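Local coordinates for protein CT021 (Chlamydia trachomatis serovar L2, PDB 6UXD) that is of unknown function, though its family belongs to the LolA/LolB clan, which would be consistent with a role in handling lipids or lipoproteins, at residues W186-T191 and T195-T200; S7-K12 and I171-S176; N68-L73 and A208-A213. All blocks are in the same frame, centred on the assembly; numbering follows the deposited sequence.

In the fold
The three contacts lie in one single-chain, mostly antiparallel beta structure. Interactions 1 and 2 are neighbours, their centres about 13 Å apart, and share a sheet: strand 170-176 pairs with strand 186-189, which turns back into strand 196-204. Ser188 O lies 2.9 Å from Leu172 N in a probable hydrogen bond between them. Interaction 3 sits across the chain's centre, its centre about 27 Å from either of the others. In chain order, 171-176 precedes the hairpin of interaction 1, while 68-73 and 208-213 enclose that hairpin and alternate with the segments of interaction 2. The N-terminal and C-terminal ends are thus tied to opposite sides of the fold.

Interaction 1 (W186-T191 and T195-T200); sequences WTSIDT and TVIIKT. Unlike the reference sequence in segment 186-191: Asp190 (reference Glu).
Trp186 packs on Ile197 across this antiparallel hairpin. Ile197 CG2 lies over one face of the indole, 3.6 Å from the centroid of the Trp186 six-membered ring, in a CH-pi contact. With CG anti to the backbone N (chi1 -175°), Trp186 lays its indole across toward Ile197. Ile197 CD1 reaches Ser188 CB at 3.6 Å. Lys199 CG lies 3.9 Å from Trp186 CZ3, and the extended chain carries NZ on to a salt bridge with Glu146. On the opposite face of the sheet, Ile189 and Val196 lie side by side, Ile189 CG2 3.7 Å from Val196 CB; Ile189 also touches Leu166 and Ile171. Backbone bonds at the hydrogen-bonded pairs Thr187/Ile198 and Ile189/Val196 join the two strands, with Ile198 N to Thr187 O the shortest at 2.8 Å.

Toward the turn the contact is looser and wetter. A water accepts from Thr191 N at 3.0 Å. At the other end a water donates to both Ile198 O and Thr200 OG1, which also hydrogen-bonds to Pro184 O. The chemistry implies a hairpin held by its backbone bonds and by apolar packing on both faces, with one water beside the turn and another at the Thr200 end.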
ATOM      1  N   TRP A 186      -3.730  -7.304  -5.463  1.00 34.58           N
ATOM      2  CA  TRP A 186      -3.248  -7.246  -6.837  1.00 35.20           C
ATOM      3  C   TRP A 186      -3.806  -5.984  -7.482  1.00 27.38           C
ATOM      4  O   TRP A 186      -4.998  -5.696  -7.350  1.00 34.11           O
ATOM      5  CB  TRP A 186      -3.701  -8.494  -7.574  1.00 36.96           C
ATOM      6  CG  TRP A 186      -3.214  -8.700  -8.977  1.00 37.19           C
ATOM      7  CD1 TRP A 186      -3.784  -8.245 -10.129  1.00 37.78           C
ATOM      8  CD2 TRP A 186      -2.096  -9.490  -9.363  1.00 35.62           C
ATOM      9  NE1 TRP A 186      -3.072  -8.704 -11.219  1.00 39.82           N
ATOM     10  CE2 TRP A 186      -2.021  -9.459 -10.769  1.00 38.03           C
ATOM     11  CE3 TRP A 186      -1.126 -10.203  -8.650  1.00 36.24           C
ATOM     12  CZ2 TRP A 186      -1.020 -10.122 -11.476  1.00 41.97           C
ATOM     13  CZ3 TRP A 186      -0.135 -10.850  -9.349  1.00 38.46           C
ATOM     14  CH2 TRP A 186      -0.088 -10.815 -10.744  1.00 41.73           C
ATOM     15  N   THR A 187      -2.958  -5.218  -8.152  1.00 38.24           N
ATOM     16  CA  THR A 187      -3.392  -4.007  -8.838  1.00 41.63           C
ATOM     17  C   THR A 187      -2.827  -3.986 -10.248  1.00 38.47           C
ATOM     18  O   THR A 187      -1.624  -4.174 -10.442  1.00 44.61           O
ATOM     19  CB  THR A 187      -2.949  -2.768  -8.059  1.00 45.70           C
ATOM     20  OG1 THR A 187      -3.460  -2.857  -6.724  1.00 47.02           O
ATOM     21  CG2 THR A 187      -3.472  -1.496  -8.724  1.00 46.79           C
ATOM     22  N   SER A 188      -3.696  -3.761 -11.226  1.00 41.35           N
ATOM     23  CA  SER A 188      -3.324  -3.729 -12.629  1.00 43.74           C
ATOM     24  C   SER A 188      -3.766  -2.396 -13.208  1.00 41.56           C
ATOM     25  O   SER A 188      -4.926  -2.008 -13.051  1.00 44.32           O
ATOM     26  CB  SER A 188      -3.972  -4.903 -13.378  1.00 42.14           C
ATOM     27  OG  SER A 188      -3.774  -4.812 -14.777  1.00 46.54           O
ATOM     28  N   ILE A 189      -2.846  -1.685 -13.858  1.00 47.43           N
ATOM     29  CA  ILE A 189      -3.157  -0.373 -14.421  1.00 52.06           C
ATOM     30  C   ILE A 189      -2.684  -0.296 -15.868  1.00 51.61           C
ATOM     31  O   ILE A 189      -1.524  -0.610 -16.166  1.00 53.60           O
ATOM     32  CB  ILE A 189      -2.546   0.777 -13.592  1.00 53.77           C
ATOM     33  CG1 ILE A 189      -2.854   2.121 -14.258  1.00 56.95           C
ATOM     34  CG2 ILE A 189      -1.067   0.612 -13.428  1.00 55.90           C
ATOM     35  CD1 ILE A 189      -2.866   3.305 -13.298  1.00 66.57           C
ATOM     36  N   ASP A 190      -3.600   0.098 -16.761  1.00 55.83           N
ATOM     37  CA  ASP A 190      -3.240   0.478 -18.124  1.00 60.79           C
ATOM     38  C   ASP A 190      -2.233   1.623 -18.111  1.00 64.48           C
ATOM     39  O   ASP A 190      -2.371   2.585 -17.347  1.00 61.64           O
ATOM     40  CB  ASP A 190      -4.470   0.946 -18.909  1.00 55.91           C
ATOM     41  CG  ASP A 190      -5.484  -0.155 -19.160  1.00 71.07           C
ATOM     42  OD1 ASP A 190      -5.229  -1.310 -18.758  1.00 74.46           O
ATOM     43  OD2 ASP A 190      -6.544   0.149 -19.776  1.00 66.71           O
ATOM     44  N   THR A 191      -1.228   1.531 -18.973  1.00 64.58           N
ATOM     45  CA  THR A 191      -0.389   2.687 -19.268  1.00 71.68           C
ATOM     46  C   THR A 191      -0.037   2.687 -20.754  1.00 76.36           C
ATOM     47  O   THR A 191      -0.394   1.749 -21.480  1.00 76.75           O
ATOM     48  CB  THR A 191       0.892   2.705 -18.429  1.00 68.65           C
ATOM     49  OG1 THR A 191       1.873   1.843 -19.021  1.00 73.56           O
ATOM     50  CG2 THR A 191       0.609   2.276 -16.985  1.00 68.12           C
ATOM     51  N   THR A 195       0.507  -2.684 -19.742  1.00 64.43           N
ATOM     52  CA  THR A 195      -0.091  -2.869 -18.429  1.00 59.80           C
ATOM     53  C   THR A 195       0.971  -3.045 -17.343  1.00 55.27           C
ATOM     54  O   THR A 195       2.056  -3.582 -17.565  1.00 54.12           O
ATOM     55  CB  THR A 195      -1.048  -4.063 -18.461  1.00 66.22           C
ATOM     56  OG1 THR A 195      -2.308  -3.643 -19.013  1.00 68.48           O
ATOM     57  CG2 THR A 195      -1.272  -4.648 -17.064  1.00 63.34           C
ATOM     58  N   VAL A 196       0.647  -2.560 -16.152  1.00 53.66           N
ATOM     59  CA  VAL A 196       1.552  -2.571 -15.015  1.00 49.72           C
ATOM     60  C   VAL A 196       0.865  -3.248 -13.843  1.00 48.70           C
ATOM     61  O   VAL A 196      -0.302  -2.959 -13.546  1.00 46.66           O
ATOM     62  CB  VAL A 196       1.988  -1.149 -14.631  1.00 51.06           C
ATOM     63  CG1 VAL A 196       2.778  -1.181 -13.363  1.00 53.35           C
ATOM     64  CG2 VAL A 196       2.774  -0.528 -15.760  1.00 58.14           C
ATOM     65  N   ILE A 197       1.600  -4.137 -13.176  1.00 45.35           N
ATOM     66  CA  ILE A 197       1.100  -4.936 -12.069  1.00 42.85           C
ATOM     67  C   ILE A 197       1.868  -4.531 -10.826  1.00 38.81           C
ATOM     68  O   ILE A 197       3.106  -4.535 -10.826  1.00 40.66           O
ATOM     69  CB  ILE A 197       1.273  -6.451 -12.310  1.00 44.51           C
ATOM     70  CG1 ILE A 197       0.526  -6.911 -13.564  1.00 47.15           C
ATOM     71  CG2 ILE A 197       0.830  -7.215 -11.054  1.00 46.19           C
ATOM     72  CD1 ILE A 197      -0.955  -6.796 -13.486  1.00 40.67           C
ATOM     73  N   ILE A 198       1.138  -4.169  -9.781  1.00 39.63           N
ATOM     74  CA  ILE A 198       1.676  -4.064  -8.434  1.00 39.97           C
ATOM     75  C   ILE A 198       1.122  -5.257  -7.676  1.00 39.45           C
ATOM     76  O   ILE A 198      -0.102  -5.401  -7.528  1.00 35.21           O
ATOM     77  CB  ILE A 198       1.308  -2.746  -7.747  1.00 43.20           C
ATOM     78  CG1 ILE A 198       1.837  -1.555  -8.553  1.00 43.66           C
ATOM     79  CG2 ILE A 198       1.893  -2.703  -6.340  1.00 37.89           C
ATOM     80  CD1 ILE A 198       0.753  -0.755  -9.202  1.00 53.69           C
ATOM     81  N   LYS A 199       2.026  -6.120  -7.237  1.00 44.31           N
ATOM     82  CA  LYS A 199       1.701  -7.400  -6.628  1.00 42.19           C
ATOM     83  C   LYS A 199       1.884  -7.300  -5.121  1.00 35.06           C
ATOM     84  O   LYS A 199       2.868  -6.733  -4.642  1.00 42.33           O
ATOM     85  CB  LYS A 199       2.597  -8.486  -7.238  1.00 45.40           C
ATOM     86  CG  LYS A 199       2.466  -9.888  -6.658  1.00 47.93           C
ATOM     87  CD  LYS A 199       3.291 -10.907  -7.472  1.00 49.59           C
ATOM     88  CE  LYS A 199       3.472 -12.243  -6.715  1.00 56.85           C
ATOM     89  NZ  LYS A 199       4.341 -13.224  -7.456  1.00 57.38           N
ATOM     90  N   THR A 200       0.928  -7.835  -4.369  1.00 36.61           N
ATOM     91  CA  THR A 200       1.069  -7.921  -2.918  1.00 37.49           C
ATOM     92  C   THR A 200       1.649  -9.286  -2.574  1.00 36.25           C
ATOM     93  O   THR A 200       1.017 -10.319  -2.832  1.00 36.81           O
ATOM     94  CB  THR A 200      -0.264  -7.718  -2.212  1.00 36.56           C
ATOM     95  OG1 THR A 200      -0.865  -6.506  -2.682  1.00 34.89           O
ATOM     96  CG2 THR A 200      -0.046  -7.619  -0.712  1.00 39.22           C
TER
HETATM   97  O   HOH W   1      -1.298  -4.880  -5.060  1.00 40.09           O
HETATM   98  O   HOH W   2      -1.812  -0.848 -20.718  1.00 60.42           O

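Interaction 2 (S7-K12 and I171-S176)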
ATOM      1  N   SER A   7     -16.967   2.943  -3.426  1.00 57.22           N
ATOM      2  CA  SER A   7     -16.142   3.247  -2.265  1.00 54.89           C
ATOM      3  C   SER A   7     -14.919   3.987  -2.802  1.00 51.02           C
ATOM      4  O   SER A   7     -14.919   4.519  -3.915  1.00 48.04           O
ATOM      5  CB  SER A   7     -15.796   1.981  -1.478  1.00 56.51           C
ATOM      6  OG  SER A   7     -15.268   2.321  -0.206  1.00 57.56           O
ATOM      7  N   SER A   8     -13.859   4.040  -2.001  1.00 51.39           N
ATOM      8  CA  SER A   8     -12.611   4.674  -2.399  1.00 48.42           C
ATOM      9  C   SER A   8     -11.490   3.933  -1.697  1.00 40.57           C
ATOM     10  O   SER A   8     -11.721   3.204  -0.726  1.00 50.35           O
ATOM     11  CB  SER A   8     -12.575   6.169  -2.032  1.00 49.35           C
ATOM     12  OG  SER A   8     -12.571   6.329  -0.628  1.00 44.84           O
ATOM     13  N   ILE A   9     -10.263   4.122  -2.183  1.00 37.32           N
ATOM     14  CA  ILE A   9      -9.126   3.481  -1.513  1.00 38.38           C
ATOM     15  C   ILE A   9      -8.981   3.991  -0.076  1.00 44.99           C
ATOM     16  O   ILE A   9      -8.665   3.228   0.840  1.00 42.49           O
ATOM     17  CB  ILE A   9      -7.835   3.716  -2.308  1.00 46.41           C
ATOM     18  CG1 ILE A   9      -7.870   2.958  -3.644  1.00 49.94           C
ATOM     19  CG2 ILE A   9      -6.650   3.302  -1.449  1.00 36.66           C
ATOM     20  CD1 ILE A   9      -7.569   1.465  -3.490  1.00 45.59           C
ATOM     21  N   GLN A  10      -9.174   5.295   0.148  1.00 43.36           N
ATOM     22  CA  GLN A  10      -9.058   5.797   1.518  1.00 44.50           C
ATOM     23  C   GLN A  10     -10.029   5.070   2.446  1.00 38.83           C
ATOM     24  O   GLN A  10      -9.632   4.533   3.488  1.00 39.08           O
ATOM     25  CB  GLN A  10      -9.307   7.305   1.570  1.00 43.43           C
ATOM     26  CG  GLN A  10      -8.977   7.883   2.960  1.00 46.33           C
ATOM     27  CD  GLN A  10      -8.963   9.399   2.992  1.00 43.74           C
ATOM     28  OE1 GLN A  10      -8.305  10.043   2.176  1.00 47.44           O
ATOM     29  NE2 GLN A  10      -9.685   9.974   3.943  1.00 46.48           N
ATOM     30  N   GLU A  11     -11.310   5.034   2.062  1.00 42.42           N
ATOM     31  CA  GLU A  11     -12.341   4.364   2.853  1.00 40.52           C
ATOM     32  C   GLU A  11     -11.980   2.906   3.124  1.00 50.54           C
ATOM     33  O   GLU A  11     -12.137   2.396   4.245  1.00 39.08           O
ATOM     34  CB  GLU A  11     -13.666   4.479   2.091  1.00 46.43           C
ATOM     35  CG  GLU A  11     -14.871   3.861   2.760  1.00 58.93           C
ATOM     36  CD  GLU A  11     -16.146   4.035   1.940  1.00 65.29           C
ATOM     37  OE1 GLU A  11     -17.094   3.244   2.138  1.00 68.24           O
ATOM     38  OE2 GLU A  11     -16.200   4.963   1.101  1.00 64.90           O
ATOM     39  N   LYS A  12     -11.499   2.209   2.104  1.00 47.88           N
ATOM     40  CA  LYS A  12     -11.191   0.798   2.278  1.00 44.76           C
ATOM     41  C   LYS A  12     -10.034   0.606   3.249  1.00 34.55           C
ATOM     42  O   LYS A  12     -10.093  -0.245   4.143  1.00 43.54           O
ATOM     43  CB  LYS A  12     -10.880   0.196   0.905  1.00 47.49           C
ATOM     44  CG  LYS A  12     -10.549  -1.255   0.941  1.00 40.31           C
ATOM     45  CD  LYS A  12     -11.753  -2.105   1.262  1.00 39.74           C
ATOM     46  CE  LYS A  12     -11.343  -3.599   1.140  1.00 36.95           C
ATOM     47  NZ  LYS A  12     -12.233  -4.457   1.975  1.00 38.32           N
ATOM     48  N   ILE A 171      -7.962   1.176 -14.039  1.00 49.63           N
ATOM     49  CA  ILE A 171      -7.313   0.448 -12.954  1.00 46.00           C
ATOM     50  C   ILE A 171      -8.236  -0.679 -12.514  1.00 45.40           C
ATOM     51  O   ILE A 171      -9.462  -0.516 -12.463  1.00 42.12           O
ATOM     52  CB  ILE A 171      -6.993   1.360 -11.755  1.00 42.11           C
ATOM     53  CG1 ILE A 171      -6.171   2.566 -12.207  1.00 52.34           C
ATOM     54  CG2 ILE A 171      -6.212   0.599 -10.690  1.00 44.76           C
ATOM     55  CD1 ILE A 171      -5.945   3.580 -11.121  1.00 51.89           C
ATOM     56  N   LEU A 172      -7.652  -1.830 -12.214  1.00 42.09           N
ATOM     57  CA  LEU A 172      -8.418  -2.944 -11.680  1.00 40.43           C
ATOM     58  C   LEU A 172      -7.708  -3.416 -10.417  1.00 37.64           C
ATOM     59  O   LEU A 172      -6.509  -3.728 -10.447  1.00 39.57           O
ATOM     60  CB  LEU A 172      -8.568  -4.049 -12.729  1.00 43.10           C
ATOM     61  CG  LEU A 172      -9.751  -5.007 -12.573  1.00 37.61           C
ATOM     62  CD1 LEU A 172     -11.077  -4.339 -12.249  1.00 40.34           C
ATOM     63  CD2 LEU A 172      -9.872  -5.829 -13.851  1.00 44.52           C
ATOM     64  N   ILE A 173      -8.437  -3.423  -9.303  1.00 35.01           N
ATOM     65  CA  ILE A 173      -7.869  -3.698  -7.985  1.00 39.78           C
ATOM     66  C   ILE A 173      -8.629  -4.872  -7.388  1.00 34.82           C
ATOM     67  O   ILE A 173      -9.866  -4.891  -7.409  1.00 35.93           O
ATOM     68  CB  ILE A 173      -7.952  -2.475  -7.045  1.00 41.23           C
ATOM     69  CG1 ILE A 173      -7.507  -1.218  -7.787  1.00 48.37           C
ATOM     70  CG2 ILE A 173      -7.077  -2.689  -5.814  1.00 37.47           C
ATOM     71  CD1 ILE A 173      -7.234  -0.008  -6.907  1.00 51.91           C
ATOM     72  N   TYR A 174      -7.893  -5.828  -6.819  1.00 35.05           N
ATOM     73  CA  TYR A 174      -8.503  -7.015  -6.247  1.00 31.21           C
ATOM     74  C   TYR A 174      -8.324  -6.986  -4.732  1.00 31.66           C
ATOM     75  O   TYR A 174      -7.235  -6.706  -4.236  1.00 35.64           O
ATOM     76  CB  TYR A 174      -7.903  -8.298  -6.854  1.00 32.35           C
ATOM     77  CG  TYR A 174      -8.088  -8.419  -8.354  1.00 32.13           C
ATOM     78  CD1 TYR A 174      -7.283  -7.713  -9.240  1.00 34.74           C
ATOM     79  CD2 TYR A 174      -9.079  -9.228  -8.886  1.00 27.36           C
ATOM     80  CE1 TYR A 174      -7.465  -7.820 -10.627  1.00 34.62           C
ATOM     81  CE2 TYR A 174      -9.255  -9.353 -10.262  1.00 31.37           C
ATOM     82  CZ  TYR A 174      -8.461  -8.642 -11.120  1.00 30.53           C
ATOM     83  OH  TYR A 174      -8.703  -8.789 -12.466  1.00 32.87           O
ATOM     84  N   PHE A 175      -9.403  -7.271  -4.013  1.00 31.19           N
ATOM     85  CA  PHE A 175      -9.387  -7.358  -2.567  1.00 39.10           C
ATOM     86  C   PHE A 175      -9.941  -8.708  -2.147  1.00 33.68           C
ATOM     87  O   PHE A 175     -10.837  -9.262  -2.793  1.00 32.40           O
ATOM     88  CB  PHE A 175     -10.221  -6.248  -1.887  1.00 32.83           C
ATOM     89  CG  PHE A 175      -9.654  -4.880  -2.058  1.00 34.67           C
ATOM     90  CD1 PHE A 175      -8.678  -4.408  -1.199  1.00 37.57           C
ATOM     91  CD2 PHE A 175     -10.113  -4.044  -3.071  1.00 40.31           C
ATOM     92  CE1 PHE A 175      -8.160  -3.114  -1.347  1.00 34.18           C
ATOM     93  CE2 PHE A 175      -9.598  -2.764  -3.225  1.00 37.36           C
ATOM     94  CZ  PHE A 175      -8.615  -2.303  -2.361  1.00 32.66           C
ATOM     95  N   SER A 176      -9.399  -9.202  -1.039  1.00 31.89           N
ATOM     96  CA  SER A 176      -9.880 -10.423  -0.420  1.00 32.93           C
ATOM     97  C   SER A 176     -11.350 -10.293  -0.084  1.00 35.62           C
ATOM     98  O   SER A 176     -11.828  -9.225   0.311  1.00 34.65           O
ATOM     99  CB  SER A 176      -9.081 -10.720   0.860  1.00 32.16           C
ATOM    100  OG  SER A 176      -9.770 -11.669   1.666  1.00 31.73           O
TER
HETATM  101  O   HOH W   3     -10.958  -6.908   1.603  1.00 35.87           O
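The first turn of helix 9-13 faces strand 170-176 across a layer of side chains, with the CA atoms of Ile9 and Ile173, and likewise those of Lys12 and Phe175, 9.7 Å apart and no direct hydrogen bond between the segments. Lys12 carries the larger share. A bend at chi2 (70°) lays its aliphatic chain across one face of the Phe175 ring, the two side chains running past each other in opposite directions. CE stands off-centre over that face, 3.6 Å from Phe175 CD1, in a CH-pi contact, while Lys12 CG covers the far rim at 3.8 Å from Phe175 CE1. The ammonium group continues beyond the ring: a water accepts from Lys12 NZ at 2.8 Å and donates to Ser176 O, so the charged end is tied to the strand through solvent.

Ile9 reaches across with its terminal methyl. CD1 meets Ile173 CD1 at 3.7 Å and approaches the edge of the Phe175 ring, 4.1 Å from CZ. Leu119 of strand 118-122 touches Ile9, Ile173 and Phe175, closing this apolar patch from a third element, and Trp155 meets Phe175 edge-to-face. Ser8 fixes the start of the helix, its OG accepting from Glu11 N at 3.2 Å. Here, then, is an N-capped short helix packed on a face of an antiparallel sheet.

Interaction 3 (N68-L73 and A208-A213)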
ATOM      1  N   ASN A  68       8.733 -10.433  10.102  1.00 46.52           N
ATOM      2  CA  ASN A  68       9.669 -10.836  11.148  1.00 45.17           C
ATOM      3  C   ASN A  68      11.127 -10.551  10.802  1.00 53.78           C
ATOM      4  O   ASN A  68      11.953 -10.387  11.710  1.00 55.44           O
ATOM      5  CB  ASN A  68       9.502 -12.323  11.467  1.00 48.49           C
ATOM      6  CG  ASN A  68       8.140 -12.646  12.045  1.00 46.55           C
ATOM      7  OD1 ASN A  68       7.363 -11.755  12.382  1.00 48.92           O
ATOM      8  ND2 ASN A  68       7.843 -13.931  12.164  1.00 53.71           N
ATOM      9  N   ALA A  69      11.484 -10.491   9.528  1.00 48.95           N
ATOM     10  CA  ALA A  69      12.849 -10.128   9.175  1.00 53.78           C
ATOM     11  C   ALA A  69      13.051  -8.625   9.002  1.00 58.01           C
ATOM     12  O   ALA A  69      14.189  -8.196   8.785  1.00 54.80           O
ATOM     13  CB  ALA A  69      13.267 -10.838   7.889  1.00 50.07           C
ATOM     14  N   PHE A  70      11.991  -7.820   9.111  1.00 49.69           N
ATOM     15  CA  PHE A  70      12.077  -6.420   8.704  1.00 56.01           C
ATOM     16  C   PHE A  70      13.150  -5.668   9.481  1.00 58.74           C
ATOM     17  O   PHE A  70      13.912  -4.884   8.904  1.00 62.26           O
ATOM     18  CB  PHE A  70      10.729  -5.736   8.895  1.00 50.67           C
ATOM     19  CG  PHE A  70      10.672  -4.358   8.321  1.00 50.43           C
ATOM     20  CD1 PHE A  70      10.296  -4.163   7.010  1.00 53.14           C
ATOM     21  CD2 PHE A  70      11.006  -3.256   9.088  1.00 54.83           C
ATOM     22  CE1 PHE A  70      10.238  -2.895   6.471  1.00 53.85           C
ATOM     23  CE2 PHE A  70      10.954  -1.991   8.556  1.00 57.12           C
ATOM     24  CZ  PHE A  70      10.564  -1.809   7.244  1.00 53.17           C
ATOM     25  N   HIS A  71      13.235  -5.899  10.779  1.00 66.89           N
ATOM     26  CA  HIS A  71      14.208  -5.208  11.620  1.00 68.69           C
ATOM     27  C   HIS A  71      15.644  -5.597  11.311  1.00 72.13           C
ATOM     28  O   HIS A  71      16.529  -5.307  12.120  1.00 76.97           O
ATOM     29  CB  HIS A  71      13.915  -5.501  13.088  1.00 71.94           C
ATOM     30  CG  HIS A  71      14.258  -6.900  13.495  1.00 78.17           C
ATOM     31  ND1 HIS A  71      13.757  -8.007  12.845  1.00 76.87           N
ATOM     32  CD2 HIS A  71      15.056  -7.372  14.482  1.00 81.13           C
ATOM     33  CE1 HIS A  71      14.229  -9.101  13.417  1.00 79.46           C
ATOM     34  NE2 HIS A  71      15.021  -8.743  14.411  1.00 78.62           N
ATOM     35  N   GLN A  72      15.911  -6.249  10.177  1.00 70.08           N
ATOM     36  CA  GLN A  72      17.260  -6.690   9.844  1.00 66.55           C
ATOM     37  C   GLN A  72      17.640  -6.346   8.409  1.00 69.14           C
ATOM     38  O   GLN A  72      18.533  -6.985   7.845  1.00 76.15           O
ATOM     39  CB  GLN A  72      17.402  -8.198  10.064  1.00 74.32           C
ATOM     40  CG  GLN A  72      16.958  -8.679  11.442  1.00 78.46           C
ATOM     41  CD  GLN A  72      16.820 -10.195  11.515  1.00 84.44           C
ATOM     42  OE1 GLN A  72      16.853 -10.892  10.489  1.00 82.87           O
ATOM     43  NE2 GLN A  72      16.663 -10.715  12.727  1.00 79.58           N
ATOM     44  N   LEU A  73      16.985  -5.360   7.805  1.00 73.36           N
ATOM     45  CA  LEU A  73      17.201  -5.011   6.407  1.00 70.30           C
ATOM     46  C   LEU A  73      17.996  -3.716   6.318  1.00 73.18           C
ATOM     47  O   LEU A  73      17.577  -2.684   6.860  1.00 74.79           O
ATOM     48  CB  LEU A  73      15.868  -4.867   5.670  1.00 71.32           C
ATOM     49  CG  LEU A  73      14.966  -6.104   5.666  1.00 70.24           C
ATOM     50  CD1 LEU A  73      13.629  -5.796   5.015  1.00 64.58           C
ATOM     51  CD2 LEU A  73      15.647  -7.251   4.954  1.00 67.44           C
ATOM     52  N   ALA A 208       4.605  -4.643  14.381  1.00 44.33           N
ATOM     53  CA  ALA A 208       5.007  -3.509  15.198  1.00 47.87           C
ATOM     54  C   ALA A 208       6.029  -2.684  14.435  1.00 47.88           C
ATOM     55  O   ALA A 208       6.885  -3.230  13.730  1.00 44.41           O
ATOM     56  CB  ALA A 208       5.592  -3.960  16.541  1.00 51.30           C
ATOM     57  N   SER A 209       5.919  -1.366  14.544  1.00 48.05           N
ATOM     58  CA  SER A 209       6.828  -0.507  13.804  1.00 48.71           C
ATOM     59  C   SER A 209       8.236  -0.619  14.368  1.00 51.81           C
ATOM     60  O   SER A 209       8.430  -0.756  15.580  1.00 46.28           O
ATOM     61  CB  SER A 209       6.392   0.953  13.860  1.00 49.78           C
ATOM     62  OG  SER A 209       7.424   1.766  13.330  1.00 49.01           O
ATOM     63  N   SER A 210       9.217  -0.542  13.474  1.00 54.45           N
ATOM     64  CA  SER A 210      10.619  -0.438  13.850  1.00 55.17           C
ATOM     65  C   SER A 210      11.115   1.007  13.914  1.00 60.02           C
ATOM     66  O   SER A 210      12.284   1.235  14.241  1.00 56.47           O
ATOM     67  CB  SER A 210      11.473  -1.238  12.860  1.00 47.16           C
ATOM     68  OG  SER A 210      11.433  -0.687  11.556  1.00 59.55           O
ATOM     69  N   TYR A 211      10.265   1.982  13.640  1.00 52.73           N
ATOM     70  CA  TYR A 211      10.663   3.374  13.503  1.00 51.82           C
ATOM     71  C   TYR A 211      10.255   4.192  14.723  1.00 51.42           C
ATOM     72  O   TYR A 211       9.565   3.693  15.618  1.00 52.59           O
ATOM     73  CB  TYR A 211      10.035   3.948  12.229  1.00 58.08           C
ATOM     74  CG  TYR A 211      10.547   3.283  10.978  1.00 55.44           C
ATOM     75  CD1 TYR A 211      11.874   3.401  10.608  1.00 58.36           C
ATOM     76  CD2 TYR A 211       9.706   2.540  10.168  1.00 55.91           C
ATOM     77  CE1 TYR A 211      12.348   2.801   9.465  1.00 60.74           C
ATOM     78  CE2 TYR A 211      10.171   1.934   9.023  1.00 56.13           C
ATOM     79  CZ  TYR A 211      11.494   2.068   8.672  1.00 61.58           C
ATOM     80  OH  TYR A 211      11.966   1.460   7.526  1.00 67.04           O
ATOM     81  N   PRO A 212      10.675   5.461  14.803  1.00 51.47           N
ATOM     82  CA  PRO A 212      10.334   6.262  15.985  1.00 46.77           C
ATOM     83  C   PRO A 212       8.833   6.424  16.156  1.00 52.00           C
ATOM     84  O   PRO A 212       8.037   6.296  15.216  1.00 44.25           O
ATOM     85  CB  PRO A 212      11.000   7.618  15.715  1.00 44.51           C
ATOM     86  CG  PRO A 212      12.053   7.340  14.691  1.00 46.15           C
ATOM     87  CD  PRO A 212      11.544   6.206  13.870  1.00 43.80           C
ATOM     88  N   ALA A 213       8.462   6.728  17.395  1.00 42.60           N
ATOM     89  CA  ALA A 213       7.075   6.935  17.765  1.00 49.79           C
ATOM     90  C   ALA A 213       6.450   8.059  16.949  1.00 42.37           C
ATOM     91  O   ALA A 213       7.133   8.908  16.366  1.00 43.74           O
ATOM     92  CB  ALA A 213       6.962   7.279  19.247  1.00 43.95           C
TER
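The loop that follows strand 196-204 meets the chain around the C-terminal part of helix 66-69 through Phe70, Ser210 and Tyr211. Phe70 is the buried member. Its first torsion (chi1 -172°) turns CG away from the backbone N and sends the ring toward the loop. Ser210 OG sits at the edge of that ring, in its plane, 3.3 Å from Phe70 CE2, so the hydroxyl meets the rim of ring hydrogens instead of the pi face. The same hydroxyl also stands over the centre of the Tyr211 ring, 3.8 Å above its plane, so one hydroxyl touches the edge of Phe70 and the face of Tyr211.

The side chains of Tyr211 and Phe70 run at about a right angle to each other. Tyr211 OH comes to the edge of the Phe70 ring, 3.6 Å from CZ, and Tyr211 CE2 lies 4.0 Å from Phe70 CE2. The phenol oxygen finds its polar partner in Lys77 NZ, with a weak bond to Ser48 OG besides. No hydrogen bond spans the two segments. Phe70 also touches Ser48 and meets the ring of Phe32, on strands 43-50 and 29-38.

Ser209 helps fix the loop locally: its OG accepts from Tyr211 N at 2.9 Å and is also bonded to Glu46. That bond across two residues is an ST turn, here presenting Ser210 and Tyr211 to Phe70.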